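Local coordinates for beta-galactoside alpha-2,6-sialyltransferase (Photobacterium sp., PDB 2Z4T), which probably transfers sialic acid from a CMP-linked donor to the galactose of acceptors such as lactose, as a GT-B-fold alpha-2,6-sialyltransferase, at residues K27-K32 and I105-L110; H55-T60 and I75-V80. All blocks are in the same frame, centred on the assembly; numbering follows the deposited sequence.

In the fold
Both contacts belong to the N-terminal immunoglobulin-like beta-sandwich, far from the bound CMP and lactose: contact 1 lies about 37 Å and contact 2 about 42 Å from the centre of the chain, measured between centres. Contact 1 joins neighbouring strands within one sheet, whereas contact 2 bridges the gap to strand 77-80, which pairs separately with strand 39-42. Their centres are about 11 Å apart, and the two meet in the sandwich core, where Val108 CG2 lies 3.9 Å from Trp57 CH2 and Leu110 CD1 lies 4.0 Å from Val79 CG2. Strand 103-122, which carries residues 105-110, runs on into the glycosyltransferase domain and so links the sandwich to the catalytic part.

Contact 1. Residues K27-K32 and I105-L110; sequences KNDINK and ITKVTL
Asn31 lays its amide alongside Thr109, with ND2 3.4 Å from Thr109 CB; chi1 of -158° sets CG anti to the backbone N, 4.0 Å from Thr109 CB, and OD1 is hydrogen-bonded to Asn111 ND2. The two residues are one step of a parallel pairing between strands 26-35 and 103-122 of an immunoglobulin-like sandwich. In the alternating parallel pattern, Asn28, Ile30 and Lys32 bond to the residues before and after the one each faces, Lys32 continuing it with Asn111. Thr109 N gives Ile30 O a bond of 2.8 Å, and Lys32 N returns one to Thr109 O at 2.9 Å, whereas that from Asn28 N to Ile105 O is weak.

One face is mostly polar and exposed: Asp29, Asn31, Lys107 and Thr109 suit water there, and Ile105 CG2 packs 3.7 Å from Lys27 CG. The other mixes Ile30, Val108 and Leu110 with Asn28, Thr106 and Lys32. Ile30 and Val108, both beta-branched and so suited to a strand, meet at CD1 and CG2 (4.2 Å), and Leu42 packs on both. Asn28 ND2 hydrogen-bonds to Pro44 O. Cohesion comes mainly from backbone bonds, side chains adding modest side-by-side overlap on both faces.

Contact 2. Residues H55-T60 and I75-V80; sequences HSWVQT and ISLSVV
Trp57 reaches across the core of the immunoglobulin-like beta-sandwich to Ile75 and Leu77, from strand 52-61 to strand 77-80 and the turn before it. The backbones stay well apart, the CA atoms of Trp57 and Leu77 being separated by 7.7 Å, and a wide indole suits that gap. Packing is tight at two places. Leu77 CB sits over one face of the six-membered ring, 3.8 Å from its centroid, in a CH-pi contact displaced toward the CZ2 rim. A chi1 of 173° puts Leu77 CG anti to the backbone N, and chi2 of 76° then turns CD1 to within 3.9 Å of Trp57 CE3. At the edge of the indole, Trp57 NE1 donates to Ile75 O over 2.8 Å with an N-H...O angle of 154°. The oxygen lies almost in the indole plane, while NE1 stands well above the carbonyl plane. Tryptophan thus contributes a large apolar surface to the core, beside Phe94 and Val108, while its N-H satisfies a backbone oxygen.

The looser part lies at the side chains of His55, Ile75 and Ser76, all partly exposed. The CB of Ser76 is directed away from residues 55-60, and its small polar OG hydrogen-bonds to Asn41 ND2. The His55 imidazole offers NE2 for weak bonds to Lys72 O and Ser74 O, and a flat face for apolar Ile75 CG2, 4.2 Å above its centre.

Contact 1. Residues K27-K32 and I105-L110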
ATOM      1  N   LYS A  27     -28.110 -33.577   8.594  1.00 52.86           N
ATOM      2  CA  LYS A  27     -27.041 -33.293   7.659  1.00 51.86           C
ATOM      3  C   LYS A  27     -26.248 -32.076   8.080  1.00 51.08           C
ATOM      4  O   LYS A  27     -26.774 -31.162   8.709  1.00 50.98           O
ATOM      5  CB  LYS A  27     -27.595 -33.078   6.250  1.00 51.86           C
ATOM      6  CG  LYS A  27     -28.279 -34.295   5.631  1.00 52.05           C
ATOM      7  CD  LYS A  27     -28.994 -33.901   4.331  1.00 52.81           C
ATOM      8  CE  LYS A  27     -29.665 -35.104   3.651  1.00 55.27           C
ATOM      9  NZ  LYS A  27     -30.701 -35.801   4.488  1.00 56.28           N
ATOM     10  N   ASN A  28     -24.967 -32.077   7.716  1.00 50.10           N
ATOM     11  CA  ASN A  28     -24.070 -30.963   7.973  1.00 48.88           C
ATOM     12  C   ASN A  28     -22.973 -30.977   6.907  1.00 48.47           C
ATOM     13  O   ASN A  28     -22.691 -32.018   6.345  1.00 48.55           O
ATOM     14  CB  ASN A  28     -23.479 -31.097   9.372  1.00 48.41           C
ATOM     15  CG  ASN A  28     -22.703 -29.875   9.806  1.00 48.49           C
ATOM     16  OD1 ASN A  28     -22.964 -28.763   9.353  1.00 49.39           O
ATOM     17  ND2 ASN A  28     -21.736 -30.076  10.694  1.00 48.62           N
ATOM     18  N   ASP A  29     -22.385 -29.823   6.619  1.00 47.61           N
ATOM     19  CA  ASP A  29     -21.393 -29.701   5.580  1.00 47.91           C
ATOM     20  C   ASP A  29     -20.318 -28.763   6.081  1.00 47.82           C
ATOM     21  O   ASP A  29     -20.612 -27.648   6.479  1.00 48.12           O
ATOM     22  CB  ASP A  29     -22.012 -29.170   4.265  1.00 47.82           C
ATOM     23  CG  ASP A  29     -23.118 -30.091   3.718  1.00 49.48           C
ATOM     24  OD1 ASP A  29     -22.855 -30.865   2.772  1.00 50.00           O
ATOM     25  OD2 ASP A  29     -24.255 -30.071   4.250  1.00 51.51           O
ATOM     26  N   ILE A  30     -19.069 -29.218   6.072  1.00 47.51           N
ATOM     27  CA  ILE A  30     -17.955 -28.370   6.460  1.00 47.45           C
ATOM     28  C   ILE A  30     -16.980 -28.272   5.303  1.00 48.15           C
ATOM     29  O   ILE A  30     -16.614 -29.283   4.709  1.00 48.16           O
ATOM     30  CB  ILE A  30     -17.210 -28.919   7.688  1.00 47.27           C
ATOM     31  CG1 ILE A  30     -18.167 -29.062   8.867  1.00 45.86           C
ATOM     32  CG2 ILE A  30     -15.997 -28.032   8.030  1.00 46.21           C
ATOM     33  CD1 ILE A  30     -17.682 -30.024   9.954  1.00 44.89           C
ATOM     34  N   ASN A  31     -16.576 -27.045   4.994  1.00 49.07           N
ATOM     35  CA  ASN A  31     -15.634 -26.758   3.936  1.00 50.06           C
ATOM     36  C   ASN A  31     -14.513 -25.900   4.512  1.00 49.89           C
ATOM     37  O   ASN A  31     -14.789 -24.940   5.232  1.00 51.01           O
ATOM     38  CB  ASN A  31     -16.337 -26.039   2.785  1.00 50.42           C
ATOM     39  CG  ASN A  31     -15.575 -26.176   1.457  1.00 54.86           C
ATOM     40  OD1 ASN A  31     -14.487 -25.588   1.262  1.00 57.31           O
ATOM     41  ND2 ASN A  31     -16.146 -26.961   0.528  1.00 57.44           N
ATOM     42  N   LYS A  32     -13.257 -26.262   4.242  1.00 49.43           N
ATOM     43  CA  LYS A  32     -12.098 -25.543   4.767  0.60 49.21           C
ATOM     44  C   LYS A  32     -10.958 -25.486   3.766  1.00 49.07           C
ATOM     45  O   LYS A  32     -10.841 -26.360   2.901  1.00 49.38           O
ATOM     46  CB  LYS A  32     -11.573 -26.229   6.019  0.60 49.18           C
ATOM     47  CG  LYS A  32     -11.969 -25.583   7.310  0.60 49.48           C
ATOM     48  CD  LYS A  32     -11.003 -25.982   8.426  0.60 50.03           C
ATOM     49  CE  LYS A  32      -9.728 -25.148   8.389  0.60 49.07           C
ATOM     50  NZ  LYS A  32      -8.901 -25.318   9.605  0.60 48.46           N
ATOM     51  N   ILE A 105     -25.066 -37.394   9.416  1.00 42.79           N
ATOM     52  CA  ILE A 105     -24.146 -37.486   8.318  1.00 42.82           C
ATOM     53  C   ILE A 105     -23.551 -36.114   8.140  1.00 42.46           C
ATOM     54  O   ILE A 105     -24.273 -35.115   8.149  1.00 42.76           O
ATOM     55  CB  ILE A 105     -24.833 -37.988   7.025  1.00 42.97           C
ATOM     56  CG1 ILE A 105     -23.774 -38.444   6.011  1.00 43.88           C
ATOM     57  CG2 ILE A 105     -25.738 -36.896   6.425  1.00 43.52           C
ATOM     58  CD1 ILE A 105     -24.347 -39.190   4.824  1.00 44.58           C
ATOM     59  N   THR A 106     -22.233 -36.041   8.046  1.00 42.14           N
ATOM     60  CA  THR A 106     -21.619 -34.776   7.669  1.00 42.04           C
ATOM     61  C   THR A 106     -20.495 -34.946   6.644  1.00 41.92           C
ATOM     62  O   THR A 106     -19.609 -35.780   6.810  1.00 42.21           O
ATOM     63  CB  THR A 106     -21.280 -33.844   8.888  1.00 41.70           C
ATOM     64  OG1 THR A 106     -19.968 -33.276   8.746  1.00 44.30           O
ATOM     65  CG2 THR A 106     -21.348 -34.555  10.145  1.00 41.18           C
ATOM     66  N   LYS A 107     -20.593 -34.171   5.565  1.00 41.53           N
ATOM     67  CA  LYS A 107     -19.631 -34.166   4.464  1.00 41.40           C
ATOM     68  C   LYS A 107     -18.608 -33.060   4.670  1.00 41.28           C
ATOM     69  O   LYS A 107     -18.980 -31.896   4.807  1.00 41.69           O
ATOM     70  CB  LYS A 107     -20.360 -33.957   3.125  1.00 41.19           C
ATOM     71  CG  LYS A 107     -21.454 -34.994   2.821  1.00 40.73           C
ATOM     72  CD  LYS A 107     -20.862 -36.249   2.184  1.00 41.09           C
ATOM     73  CE  LYS A 107     -21.820 -37.441   2.198  1.00 41.29           C
ATOM     74  NZ  LYS A 107     -23.224 -37.031   1.881  1.00 42.07           N
ATOM     75  N   VAL A 108     -17.327 -33.424   4.682  1.00 41.32           N
ATOM     76  CA  VAL A 108     -16.223 -32.486   4.932  1.00 41.13           C
ATOM     77  C   VAL A 108     -15.352 -32.357   3.689  1.00 41.06           C
ATOM     78  O   VAL A 108     -14.948 -33.349   3.113  1.00 40.63           O
ATOM     79  CB  VAL A 108     -15.335 -32.950   6.130  1.00 41.24           C
ATOM     80  CG1 VAL A 108     -14.052 -32.079   6.274  1.00 40.54           C
ATOM     81  CG2 VAL A 108     -16.133 -32.924   7.412  1.00 41.46           C
ATOM     82  N   THR A 109     -15.070 -31.123   3.289  1.00 41.31           N
ATOM     83  CA  THR A 109     -14.191 -30.860   2.162  1.00 41.50           C
ATOM     84  C   THR A 109     -13.006 -30.028   2.617  1.00 41.23           C
ATOM     85  O   THR A 109     -13.172 -28.954   3.179  1.00 41.34           O
ATOM     86  CB  THR A 109     -14.924 -30.132   1.029  1.00 41.50           C
ATOM     87  OG1 THR A 109     -15.922 -30.995   0.503  1.00 42.70           O
ATOM     88  CG2 THR A 109     -13.983 -29.820  -0.103  1.00 42.88           C
ATOM     89  N   LEU A 110     -11.807 -30.539   2.377  1.00 41.18           N
ATOM     90  CA  LEU A 110     -10.596 -29.793   2.655  1.00 41.17           C
ATOM     91  C   LEU A 110      -9.953 -29.412   1.323  1.00 42.01           C
ATOM     92  O   LEU A 110      -9.537 -30.284   0.544  1.00 41.99           O
ATOM     93  CB  LEU A 110      -9.642 -30.600   3.549  1.00 40.55           C
ATOM     94  CG  LEU A 110     -10.215 -31.106   4.887  1.00 40.24           C
ATOM     95  CD1 LEU A 110      -9.173 -31.848   5.712  1.00 40.58           C
ATOM     96  CD2 LEU A 110     -10.785 -29.983   5.727  1.00 41.04           C
TER

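Contact 2. Residues H55-T60 and I75-V80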
ATOM      1  N   HIS A  55     -19.893 -44.490  15.430  1.00 48.36           N
ATOM      2  CA  HIS A  55     -19.713 -43.979  14.096  1.00 46.57           C
ATOM      3  C   HIS A  55     -18.661 -44.496  13.116  1.00 45.20           C
ATOM      4  O   HIS A  55     -17.986 -45.502  13.333  1.00 45.04           O
ATOM      5  CB  HIS A  55     -19.236 -42.551  14.387  1.00 47.15           C
ATOM      6  CG  HIS A  55     -17.800 -42.493  14.827  1.00 49.01           C
ATOM      7  ND1 HIS A  55     -17.313 -43.232  15.889  1.00 50.92           N
ATOM      8  CD2 HIS A  55     -16.734 -41.839  14.309  1.00 50.41           C
ATOM      9  CE1 HIS A  55     -16.015 -43.018  16.017  1.00 50.77           C
ATOM     10  NE2 HIS A  55     -15.639 -42.174  15.071  1.00 50.47           N
ATOM     11  N   SER A  56     -18.509 -43.724  12.037  1.00 43.37           N
ATOM     12  CA  SER A  56     -17.509 -43.966  10.998  1.00 41.66           C
ATOM     13  C   SER A  56     -17.013 -42.657  10.382  1.00 40.81           C
ATOM     14  O   SER A  56     -17.800 -41.729  10.155  1.00 40.07           O
ATOM     15  CB  SER A  56     -18.070 -44.878   9.892  1.00 41.61           C
ATOM     16  OG  SER A  56     -19.076 -44.224   9.118  1.00 39.89           O
ATOM     17  N   TRP A  57     -15.701 -42.602  10.142  1.00 39.69           N
ATOM     18  CA  TRP A  57     -15.065 -41.589   9.292  1.00 38.91           C
ATOM     19  C   TRP A  57     -14.444 -42.278   8.074  1.00 38.53           C
ATOM     20  O   TRP A  57     -13.795 -43.324   8.202  1.00 38.47           O
ATOM     21  CB  TRP A  57     -13.964 -40.856  10.030  1.00 38.44           C
ATOM     22  CG  TRP A  57     -14.397 -39.693  10.848  1.00 38.86           C
ATOM     23  CD1 TRP A  57     -14.425 -39.620  12.215  1.00 37.58           C
ATOM     24  CD2 TRP A  57     -14.826 -38.403  10.362  1.00 38.43           C
ATOM     25  NE1 TRP A  57     -14.841 -38.366  12.605  1.00 38.30           N
ATOM     26  CE2 TRP A  57     -15.094 -37.602  11.494  1.00 37.67           C
ATOM     27  CE3 TRP A  57     -15.016 -37.855   9.082  1.00 38.25           C
ATOM     28  CZ2 TRP A  57     -15.564 -36.282  11.388  1.00 37.75           C
ATOM     29  CZ3 TRP A  57     -15.463 -36.524   8.976  1.00 38.46           C
ATOM     30  CH2 TRP A  57     -15.732 -35.759  10.129  1.00 37.78           C
ATOM     31  N   VAL A  58     -14.647 -41.702   6.893  1.00 37.85           N
ATOM     32  CA  VAL A  58     -14.173 -42.328   5.664  1.00 37.25           C
ATOM     33  C   VAL A  58     -13.620 -41.287   4.703  1.00 37.65           C
ATOM     34  O   VAL A  58     -14.290 -40.304   4.365  1.00 37.40           O
ATOM     35  CB  VAL A  58     -15.278 -43.145   4.968  1.00 36.99           C
ATOM     36  CG1 VAL A  58     -14.769 -43.694   3.626  1.00 37.10           C
ATOM     37  CG2 VAL A  58     -15.752 -44.281   5.856  1.00 36.06           C
ATOM     38  N   GLN A  59     -12.383 -41.495   4.260  1.00 38.13           N
ATOM     39  CA  GLN A  59     -11.856 -40.651   3.208  1.00 38.17           C
ATOM     40  C   GLN A  59     -12.526 -41.042   1.902  1.00 38.22           C
ATOM     41  O   GLN A  59     -12.567 -42.209   1.502  1.00 38.18           O
ATOM     42  CB  GLN A  59     -10.350 -40.728   3.085  1.00 38.06           C
ATOM     43  CG  GLN A  59      -9.833 -39.715   2.090  1.00 37.69           C
ATOM     44  CD  GLN A  59      -8.343 -39.730   1.964  1.00 39.44           C
ATOM     45  OE1 GLN A  59      -7.806 -39.468   0.887  1.00 42.16           O
ATOM     46  NE2 GLN A  59      -7.655 -40.028   3.058  1.00 37.94           N
ATOM     47  N   THR A  60     -13.026 -40.029   1.237  1.00 38.27           N
ATOM     48  CA  THR A  60     -14.015 -40.215   0.229  1.00 39.21           C
ATOM     49  C   THR A  60     -13.570 -39.613  -1.117  1.00 39.40           C
ATOM     50  O   THR A  60     -14.083 -39.965  -2.170  1.00 39.14           O
ATOM     51  CB  THR A  60     -15.335 -39.697   0.836  1.00 39.55           C
ATOM     52  OG1 THR A  60     -16.174 -40.826   1.115  1.00 41.16           O
ATOM     53  CG2 THR A  60     -16.026 -38.722  -0.009  1.00 39.67           C
ATOM     54  N   ILE A  75     -14.363 -39.084  17.420  1.00 62.04           N
ATOM     55  CA  ILE A  75     -15.514 -38.485  16.729  1.00 59.76           C
ATOM     56  C   ILE A  75     -15.146 -37.182  16.010  1.00 58.06           C
ATOM     57  O   ILE A  75     -15.628 -36.928  14.916  1.00 57.64           O
ATOM     58  CB  ILE A  75     -16.842 -38.430  17.584  1.00 59.68           C
ATOM     59  CG1 ILE A  75     -16.947 -37.157  18.394  1.00 60.09           C
ATOM     60  CG2 ILE A  75     -17.038 -39.688  18.428  1.00 58.64           C
ATOM     61  CD1 ILE A  75     -17.790 -36.111  17.696  1.00 61.52           C
ATOM     62  N   SER A  76     -14.255 -36.388  16.581  1.00 56.19           N
ATOM     63  CA  SER A  76     -13.733 -35.274  15.818  1.00 55.08           C
ATOM     64  C   SER A  76     -12.676 -35.752  14.809  1.00 54.17           C
ATOM     65  O   SER A  76     -11.936 -36.696  15.068  1.00 53.92           O
ATOM     66  CB  SER A  76     -13.201 -34.169  16.728  1.00 54.98           C
ATOM     67  OG  SER A  76     -11.881 -34.432  17.131  1.00 55.49           O
ATOM     68  N   LEU A  77     -12.639 -35.102  13.650  1.00 53.23           N
ATOM     69  CA  LEU A  77     -11.741 -35.471  12.557  1.00 52.26           C
ATOM     70  C   LEU A  77     -10.356 -34.867  12.745  1.00 51.45           C
ATOM     71  O   LEU A  77     -10.200 -33.651  12.798  1.00 51.03           O
ATOM     72  CB  LEU A  77     -12.321 -34.996  11.222  1.00 52.18           C
ATOM     73  CG  LEU A  77     -11.439 -35.144   9.975  1.00 52.53           C
ATOM     74  CD1 LEU A  77     -11.378 -36.611   9.482  1.00 51.27           C
ATOM     75  CD2 LEU A  77     -11.885 -34.185   8.868  1.00 50.58           C
ATOM     76  N   SER A  78      -9.353 -35.727  12.834  1.00 50.75           N
ATOM     77  CA  SER A  78      -7.992 -35.270  12.978  1.00 50.29           C
ATOM     78  C   SER A  78      -7.125 -35.758  11.813  1.00 49.91           C
ATOM     79  O   SER A  78      -6.960 -36.967  11.610  1.00 49.96           O
ATOM     80  CB  SER A  78      -7.440 -35.741  14.314  1.00 50.21           C
ATOM     81  OG  SER A  78      -6.527 -34.784  14.793  1.00 51.47           O
ATOM     82  N   VAL A  79      -6.609 -34.813  11.028  1.00 49.24           N
ATOM     83  CA  VAL A  79      -5.749 -35.111   9.879  1.00 48.39           C
ATOM     84  C   VAL A  79      -4.708 -34.033   9.620  1.00 47.86           C
ATOM     85  O   VAL A  79      -4.894 -32.865   9.959  1.00 48.32           O
ATOM     86  CB  VAL A  79      -6.542 -35.334   8.562  1.00 48.65           C
ATOM     87  CG1 VAL A  79      -7.075 -36.749   8.511  1.00 49.84           C
ATOM     88  CG2 VAL A  79      -7.670 -34.331   8.404  1.00 48.11           C
ATOM     89  N   VAL A  80      -3.622 -34.443   8.994  1.00 46.87           N
ATOM     90  CA  VAL A  80      -2.564 -33.549   8.587  1.00 46.30           C
ATOM     91  C   VAL A  80      -2.671 -33.462   7.070  1.00 46.31           C
ATOM     92  O   VAL A  80      -2.742 -34.494   6.399  1.00 47.23           O
ATOM     93  CB  VAL A  80      -1.187 -34.126   9.011  1.00 46.05           C
ATOM     94  CG1 VAL A  80      -0.065 -33.182   8.650  1.00 45.12           C
ATOM     95  CG2 VAL A  80      -1.176 -34.406  10.526  1.00 45.65           C
TER